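Local atomic coordinates of homoprotocatechuate 2,3-dioxygenase (Brevibacterium fuscum, PDB entry 4Z6M), a protein that probably opens the aromatic ring of homoprotocatechuate with molecular oxygen at an iron(II) centre, as an extradiol dioxygenase. Residues Ala19-Ser31 / His62-Ala76. The protein carries 1 engineered substitution. Sequence-based numbering, arbitrary orientation.
Sequences AYAELVVTDLAKS and HNLVLTKGPVAALKA
Glu22 meets Thr67 and Lys75, which belong to the two strands flanking strand 19-25. With CG anti to the backbone N (chi1 -176°) and the chain extended beyond it, the carboxylate is carried out to Thr67, whose OG1 donates 2.7 Å to Glu22 OE2 on the anti lone pair. The aliphatic part of Lys75 runs alongside, Lys75 CD 3.5 Å from Glu22 OE2. Its NZ stays beyond salt-bridge distance, and water 1 joins the two by donating to OE2 and accepting from NZ; OE1 instead forms a salt bridge with Arg117.

Backbone bonds pair strand 19-25 in parallel with 64-68 and antiparallel with 73-76, making it an inner strand of the mixed sheet in a glyoxalase-superfamily domain. Glu22 O receives both Lys75 N (2.8 Å) and Ala76 N, the mark of a classic beta bulge. Leu23 N donates to Val65 O at 2.8 Å. Where the two flanking strands are linked, Gly69 N donates to Val25 O, and Val24 CG1 packs 3.5 Å from Gly69 CA.

His62 turns its ring edge onto a face of Tyr20 in a T-shaped stack (planes at 80°), NE2 standing over the ring centre; Val65 CG2 lies over a face of the imidazole, toward its rim. Tyr20 OH is hydrogen-bonded to Glu127 and Arg117.

On the other side of the sheet from Glu22, Leu23 CD1 meets Leu64 CD1 at 3.9 Å, while its CD2 touches Leu74 CD1. Leu212 of strand 211-218, in the second glyoxalase-family region, packs against Leu23 and Leu74, and Tyr35 of helix 28-38 touches Leu23, Leu64 and Leu66.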
ATOM      1  N   ALA A  19       3.277  27.901  -0.591  1.00  8.23           N
ATOM      2  CA  ALA A  19       1.817  27.935  -0.795  1.00  8.39           C
ATOM      3  C   ALA A  19       1.359  27.736  -2.229  1.00  8.22           C
ATOM      4  O   ALA A  19       0.402  27.008  -2.468  1.00  8.51           O
ATOM      5  CB  ALA A  19       1.223  29.215  -0.256  1.00  9.55           C
ATOM      6  N   TYR A  20       1.988  28.416  -3.191  1.00  8.01           N
ATOM      7  CA  TYR A  20       1.653  28.160  -4.594  1.00  7.92           C
ATOM      8  C   TYR A  20       2.773  28.639  -5.480  1.00  7.54           C
ATOM      9  O   TYR A  20       3.586  29.464  -5.062  1.00  8.53           O
ATOM     10  CB  TYR A  20       0.300  28.809  -5.011  1.00  8.23           C
ATOM     11  CG  TYR A  20       0.334  30.314  -5.266  1.00  8.26           C
ATOM     12  CD1 TYR A  20       0.065  31.215  -4.251  1.00  9.18           C
ATOM     13  CD2 TYR A  20       0.597  30.818  -6.535  1.00  8.40           C
ATOM     14  CE1 TYR A  20       0.076  32.591  -4.478  1.00  8.89           C
ATOM     15  CE2 TYR A  20       0.615  32.186  -6.763  1.00  9.25           C
ATOM     16  CZ  TYR A  20       0.376  33.069  -5.738  1.00  8.84           C
ATOM     17  OH  TYR A  20       0.413  34.425  -6.015  1.00 10.95           O
ATOM     18  N   ALA A  21       2.802  28.109  -6.702  1.00  8.03           N
ATOM     19  CA  ALA A  21       3.625  28.679  -7.764  1.00  8.82           C
ATOM     20  C   ALA A  21       2.729  29.161  -8.896  1.00  8.95           C
ATOM     21  O   ALA A  21       1.717  28.549  -9.196  1.00  9.63           O
ATOM     22  CB  ALA A  21       4.640  27.689  -8.297  1.00 11.00           C
ATOM     23  N   GLU A  22       3.162  30.239  -9.549  1.00  8.87           N
ATOM     24  CA  GLU A  22       2.576  30.689 -10.814  1.00  8.90           C
ATOM     25  C   GLU A  22       3.583  30.383 -11.922  1.00  9.24           C
ATOM     26  O   GLU A  22       4.707  30.914 -11.908  1.00  9.69           O
ATOM     27  CB  GLU A  22       2.260  32.196 -10.768  1.00 10.67           C
ATOM     28  CG  GLU A  22       1.569  32.654 -12.041  1.00 10.38           C
ATOM     29  CD  GLU A  22       1.209  34.126 -12.085  1.00 10.84           C
ATOM     30  OE1 GLU A  22       1.599  34.902 -11.175  1.00 12.27           O
ATOM     31  OE2 GLU A  22       0.471  34.497 -13.040  1.00 12.89           O
ATOM     32  N   LEU A  23       3.198  29.478 -12.819  1.00  8.53           N
ATOM     33  CA  LEU A  23       3.976  29.088 -13.978  1.00  9.21           C
ATOM     34  C   LEU A  23       3.373  29.684 -15.230  1.00  8.50           C
ATOM     35  O   LEU A  23       2.174  29.546 -15.463  1.00 10.03           O
ATOM     36  CB  LEU A  23       4.023  27.564 -14.116  1.00 10.11           C
ATOM     37  CG  LEU A  23       4.645  26.779 -12.956  1.00 11.33           C
ATOM     38  CD1 LEU A  23       4.532  25.290 -13.250  1.00 11.83           C
ATOM     39  CD2 LEU A  23       6.093  27.155 -12.709  1.00 14.02           C
ATOM     40  N   VAL A  24       4.223  30.275 -16.072  1.00  9.22           N
ATOM     41  CA  VAL A  24       3.814  30.653 -17.413  1.00  9.46           C
ATOM     42  C   VAL A  24       3.959  29.444 -18.306  1.00  9.45           C
ATOM     43  O   VAL A  24       4.981  28.742 -18.284  1.00 10.63           O
ATOM     44  CB  VAL A  24       4.612  31.857 -17.954  1.00  9.72           C
ATOM     45  CG1 VAL A  24       4.164  32.194 -19.364  1.00 11.00           C
ATOM     46  CG2 VAL A  24       4.421  33.060 -17.033  1.00 12.42           C
ATOM     47  N   VAL A  25       2.902  29.183 -19.062  1.00  9.75           N
ATOM     48  CA  VAL A  25       2.814  28.061 -20.005  1.00  9.69           C
ATOM     49  C   VAL A  25       2.452  28.589 -21.388  1.00 10.92           C
ATOM     50  O   VAL A  25       1.844  29.642 -21.498  1.00 11.94           O
ATOM     51  CB  VAL A  25       1.788  27.005 -19.539  1.00 10.92           C
ATOM     52  CG1 VAL A  25       2.181  26.484 -18.165  1.00 11.42           C
ATOM     53  CG2 VAL A  25       0.363  27.565 -19.537  1.00 12.19           C
ATOM     54  N   THR A  26       2.832  27.865 -22.440  1.00 10.52           N
ATOM     55  CA  THR A  26       2.678  28.379 -23.804  1.00 12.71           C
ATOM     56  C   THR A  26       1.368  27.972 -24.469  1.00 13.12           C
ATOM     57  O   THR A  26       0.876  28.687 -25.349  1.00 16.71           O
ATOM     58  CB  THR A  26       3.848  27.965 -24.725  1.00 13.25           C
ATOM     59  OG1 THR A  26       3.997  26.540 -24.751  1.00 13.92           O
ATOM     60  CG2 THR A  26       5.143  28.670 -24.277  1.00 14.80           C
ATOM     61  N   ASP A  27       0.833  26.818 -24.061  1.00 12.64           N
ATOM     62  CA  ASP A  27      -0.424  26.307 -24.630  1.00 13.61           C
ATOM     63  C   ASP A  27      -1.271  25.859 -23.448  1.00 13.57           C
ATOM     64  O   ASP A  27      -1.014  24.809 -22.831  1.00 12.96           O
ATOM     65  CB  ASP A  27      -0.132  25.146 -25.577  1.00 13.77           C
ATOM     66  CG  ASP A  27      -1.362  24.594 -26.263  1.00 16.23           C
ATOM     67  OD1 ASP A  27      -2.441  24.481 -25.641  1.00 17.25           O
ATOM     68  OD2 ASP A  27      -1.242  24.246 -27.463  1.00 22.28           O
ATOM     69  N   LEU A  28      -2.246  26.679 -23.098  1.00 13.10           N
ATOM     70  CA  LEU A  28      -3.002  26.476 -21.875  1.00 12.77           C
ATOM     71  C   LEU A  28      -3.781  25.165 -21.900  1.00 11.75           C
ATOM     72  O   LEU A  28      -3.845  24.456 -20.896  1.00 12.26           O
ATOM     73  CB  LEU A  28      -3.914  27.666 -21.618  1.00 14.40           C
ATOM     74  CG  LEU A  28      -4.523  27.814 -20.230  1.00 13.69           C
ATOM     75  CD1 LEU A  28      -3.471  28.147 -19.193  1.00 14.86           C
ATOM     76  CD2 LEU A  28      -5.561  28.916 -20.297  1.00 16.12           C
ATOM     77  N   ALA A  29      -4.350  24.801 -23.047  1.00 11.46           N
ATOM     78  CA  ALA A  29      -5.084  23.530 -23.141  1.00 12.64           C
ATOM     79  C   ALA A  29      -4.211  22.296 -22.963  1.00 11.70           C
ATOM     80  O   ALA A  29      -4.613  21.333 -22.306  1.00 12.47           O
ATOM     81  CB  ALA A  29      -5.857  23.432 -24.449  1.00 13.45           C
ATOM     82  N   LYS A  30      -3.015  22.328 -23.543  1.00 11.56           N
ATOM     83  CA  LYS A  30      -2.095  21.207 -23.400  1.00 11.95           C
ATOM     84  C   LYS A  30      -1.656  21.107 -21.937  1.00 10.73           C
ATOM     85  O   LYS A  30      -1.572  20.015 -21.369  1.00 11.14           O
ATOM     86  CB  LYS A  30      -0.879  21.364 -24.321  1.00 14.56           C
ATOM     87  CG  LYS A  30      -1.208  21.089 -25.784  1.00 18.51           C
ATOM     88  CD  LYS A  30       0.058  21.089 -26.624  1.00 24.30           C
ATOM     89  CE  LYS A  30      -0.032  20.161 -27.828  1.00 31.81           C
ATOM     90  NZ  LYS A  30       1.317  20.054 -28.478  1.00 35.16           N
ATOM     91  N   SER A  31      -1.385  22.254 -21.321  1.00  9.39           N
ATOM     92  CA  SER A  31      -1.030  22.254 -19.902  1.00  9.89           C
ATOM     93  C   SER A  31      -2.179  21.760 -19.026  1.00 10.33           C
ATOM     94  O   SER A  31      -1.973  20.984 -18.094  1.00 10.37           O
ATOM     95  CB  SER A  31      -0.555  23.630 -19.470  1.00 11.28           C
ATOM     96  OG  SER A  31       0.598  23.984 -20.212  1.00 12.60           O
ATOM     97  N   HIS A  62      -5.562  28.121  -4.133  1.00  7.98           N
ATOM     98  CA  HIS A  62      -4.841  27.336  -5.116  1.00  7.69           C
ATOM     99  C   HIS A  62      -3.421  27.036  -4.634  1.00  7.01           C
ATOM    100  O   HIS A  62      -2.891  27.710  -3.755  1.00  7.80           O
ATOM    101  CB  HIS A  62      -4.777  28.063  -6.445  1.00  8.41           C
ATOM    102  CG  HIS A  62      -4.185  29.429  -6.332  1.00  7.65           C
ATOM    103  ND1 HIS A  62      -4.953  30.568  -6.274  1.00  8.79           N
ATOM    104  CD2 HIS A  62      -2.900  29.837  -6.238  1.00  9.64           C
ATOM    105  CE1 HIS A  62      -4.169  31.616  -6.149  1.00 10.05           C
ATOM    106  NE2 HIS A  62      -2.916  31.200  -6.114  1.00  9.98           N
ATOM    107  N   ASN A  63      -2.841  26.026  -5.262  1.00  6.99           N
ATOM    108  CA  ASN A  63      -1.424  25.681  -5.123  1.00  7.26           C
ATOM    109  C   ASN A  63      -0.631  25.915  -6.408  1.00  7.68           C
ATOM    110  O   ASN A  63       0.614  25.854  -6.386  1.00  8.16           O
ATOM    111  CB  ASN A  63      -1.243  24.231  -4.721  1.00  7.67           C
ATOM    112  CG  ASN A  63      -1.858  23.896  -3.378  1.00  7.67           C
ATOM    113  OD1 ASN A  63      -2.682  22.973  -3.285  1.00  8.51           O
ATOM    114  ND2 ASN A  63      -1.473  24.620  -2.342  1.00  7.42           N
ATOM    115  N   LEU A  64      -1.325  26.121  -7.527  1.00  7.83           N
ATOM    116  CA  LEU A  64      -0.657  26.238  -8.811  1.00  7.98           C
ATOM    117  C   LEU A  64      -1.520  27.118  -9.700  1.00  7.86           C
ATOM    118  O   LEU A  64      -2.714  26.869  -9.845  1.00 10.06           O
ATOM    119  CB  LEU A  64      -0.437  24.869  -9.443  1.00  9.15           C
ATOM    120  CG  LEU A  64       0.376  24.788 -10.715  1.00 11.00           C
ATOM    121  CD1 LEU A  64       1.815  25.242 -10.486  1.00 12.52           C
ATOM    122  CD2 LEU A  64       0.371  23.364 -11.249  1.00 11.09           C
ATOM    123  N   VAL A  65      -0.920  28.161 -10.268  1.00  8.56           N
ATOM    124  CA  VAL A  65      -1.566  28.995 -11.275  1.00  8.49           C
ATOM    125  C   VAL A  65      -0.817  28.791 -12.576  1.00  8.95           C
ATOM    126  O   VAL A  65       0.403  29.011 -12.644  1.00 10.72           O
ATOM    127  CB  VAL A  65      -1.560  30.489 -10.888  1.00  9.59           C
ATOM    128  CG1 VAL A  65      -2.359  31.288 -11.917  1.00 10.90           C
ATOM    129  CG2 VAL A  65      -2.151  30.672  -9.508  1.00 10.04           C
ATOM    130  N   LEU A  66      -1.534  28.369 -13.610  1.00  8.79           N
ATOM    131  CA  LEU A  66      -0.979  28.272 -14.956  1.00  9.11           C
ATOM    132  C   LEU A  66      -1.447  29.511 -15.713  1.00  9.40           C
ATOM    133  O   LEU A  66      -2.651  29.745 -15.846  1.00 10.10           O
ATOM    134  CB  LEU A  66      -1.469  27.017 -15.670  1.00  9.50           C
ATOM    135  CG  LEU A  66      -1.306  25.704 -14.911  1.00  9.45           C
ATOM    136  CD1 LEU A  66      -1.922  24.566 -15.711  1.00 11.40           C
ATOM    137  CD2 LEU A  66       0.157  25.449 -14.562  1.00 10.74           C
ATOM    138  N   THR A  67      -0.495  30.314 -16.193  1.00  9.97           N
ATOM    139  CA  THR A  67      -0.790  31.578 -16.877  1.00 10.69           C
ATOM    140  C   THR A  67      -0.261  31.478 -18.295  1.00 10.19           C
ATOM    141  O   THR A  67       0.911  31.225 -18.498  1.00 11.10           O
ATOM    142  CB  THR A  67      -0.169  32.763 -16.123  1.00 11.08           C
ATOM    143  OG1 THR A  67      -0.775  32.889 -14.838  1.00 12.07           O
ATOM    144  CG2 THR A  67      -0.327  34.063 -16.889  1.00 12.66           C
ATOM    145  N   LYS A  68      -1.113  31.720 -19.281  1.00 10.93           N
ATOM    146  CA  LYS A  68      -0.692  31.709 -20.663  1.00 12.68           C
ATOM    147  C   LYS A  68       0.282  32.866 -20.911  1.00 12.71           C
ATOM    148  O   LYS A  68       0.041  33.990 -20.483  1.00 13.38           O
ATOM    149  CB  LYS A  68      -1.912  31.870 -21.570  1.00 15.99           C
ATOM    150  CG  LYS A  68      -1.637  31.824 -23.063  1.00 19.13           C
ATOM    151  CD  LYS A  68      -2.946  32.112 -23.800  1.00 24.67           C
ATOM    152  CE  LYS A  68      -2.703  32.402 -25.271  1.00 32.02           C
ATOM    153  NZ  LYS A  68      -1.853  31.355 -25.912  1.00 39.04           N
ATOM    154  N   GLY A  69       1.384  32.585 -21.586  1.00 11.97           N
ATOM    155  CA  GLY A  69       2.301  33.635 -21.991  1.00 13.08           C
ATOM    156  C   GLY A  69       3.262  33.167 -23.052  1.00 12.45           C
ATOM    157  O   GLY A  69       3.205  32.028 -23.480  1.00 13.46           O
ATOM    158  N   PRO A  70       4.141  34.066 -23.516  1.00 14.97           N
ATOM    159  CA  PRO A  70       4.938  33.742 -24.685  1.00 15.16           C
ATOM    160  C   PRO A  70       6.138  32.839 -24.420  1.00 14.90           C
ATOM    161  O   PRO A  70       6.554  32.099 -25.321  1.00 16.20           O
ATOM    162  CB  PRO A  70       5.390  35.124 -25.185  1.00 15.61           C
ATOM    163  CG  PRO A  70       5.322  36.020 -23.982  1.00 17.33           C
ATOM    164  CD  PRO A  70       4.175  35.501 -23.177  1.00 15.81           C
ATOM    165  N   VAL A  71       6.666  32.897 -23.198  1.00 13.22           N
ATOM    166  CA  VAL A  71       7.867  32.170 -22.825  1.00 13.05           C
ATOM    167  C   VAL A  71       7.577  31.445 -21.511  1.00 11.17           C
ATOM    168  O   VAL A  71       7.314  32.068 -20.476  1.00 12.45           O
ATOM    169  CB  VAL A  71       9.093  33.094 -22.663  1.00 14.72           C
ATOM    170  CG1 VAL A  71      10.326  32.311 -22.220  1.00 15.91           C
ATOM    171  CG2 VAL A  71       9.380  33.801 -23.979  1.00 17.75           C
ATOM    172  N   ALA A  72       7.656  30.124 -21.553  1.00 11.70           N
ATOM    173  CA  ALA A  72       7.466  29.319 -20.346  1.00 11.25           C
ATOM    174  C   ALA A  72       8.522  29.619 -19.289  1.00 10.45           C
ATOM    175  O   ALA A  72       9.719  29.686 -19.599  1.00 11.80           O
ATOM    176  CB  ALA A  72       7.510  27.847 -20.695  1.00 13.00           C
ATOM    177  N   ALA A  73       8.079  29.842 -18.060  1.00  9.84           N
ATOM    178  CA  ALA A  73       8.937  30.361 -16.991  1.00  9.37           C
ATOM    179  C   ALA A  73       8.202  30.343 -15.664  1.00  9.79           C
ATOM    180  O   ALA A  73       6.962  30.325 -15.651  1.00 11.50           O
ATOM    181  CB  ALA A  73       9.391  31.778 -17.302  1.00 10.11           C
ATOM    182  N   LEU A  74       8.944  30.367 -14.558  1.00  9.21           N
ATOM    183  CA  LEU A  74       8.358  30.679 -13.255  1.00 10.04           C
ATOM    184  C   LEU A  74       8.053  32.180 -13.175  1.00  9.75           C
ATOM    185  O   LEU A  74       8.950  32.995 -13.370  1.00 10.64           O
ATOM    186  CB  LEU A  74       9.336  30.302 -12.147  1.00  9.97           C
ATOM    187  CG  LEU A  74       8.897  30.736 -10.731  1.00 11.00           C
ATOM    188  CD1 LEU A  74       7.727  29.894 -10.223  1.00 11.30           C
ATOM    189  CD2 LEU A  74      10.045  30.703  -9.752  1.00 11.82           C
ATOM    190  N   LYS A  75       6.791  32.533 -12.912  1.00  9.66           N
ATOM    191  CA  LYS A  75       6.414  33.928 -12.668  1.00 10.74           C
ATOM    192  C   LYS A  75       6.496  34.315 -11.198  1.00  9.66           C
ATOM    193  O   LYS A  75       6.913  35.430 -10.871  1.00 11.38           O
ATOM    194  CB  LYS A  75       5.010  34.217 -13.242  1.00 12.00           C
ATOM    195  CG  LYS A  75       4.590  35.665 -13.179  1.00 13.85           C
ATOM    196  CD  LYS A  75       3.458  35.980 -14.129  1.00 16.34           C
ATOM    197  CE  LYS A  75       3.055  37.441 -13.952  1.00 21.43           C
ATOM    198  NZ  LYS A  75       2.379  37.976 -15.155  1.00 28.30           N
ATOM    199  N   ALA A  76       6.140  33.381 -10.299  1.00  8.96           N
ATOM    200  CA  ALA A  76       6.235  33.657  -8.865  1.00  9.60           C
ATOM    201  C   ALA A  76       6.194  32.369  -8.085  1.00  9.79           C
ATOM    202  O   ALA A  76       5.428  31.455  -8.414  1.00 10.69           O
ATOM    203  CB  ALA A  76       5.100  34.539  -8.398  1.00 11.82           C
TER
HETATM  204  O   HOH W   1      -0.076  36.865 -13.868  1.00 26.75           O
HETATM  205  O   HOH W   2       1.826  31.224 -25.905  1.00 33.45           O
HETATM  206  O   HOH W   3      -3.234  28.745 -25.053  1.00 21.46           O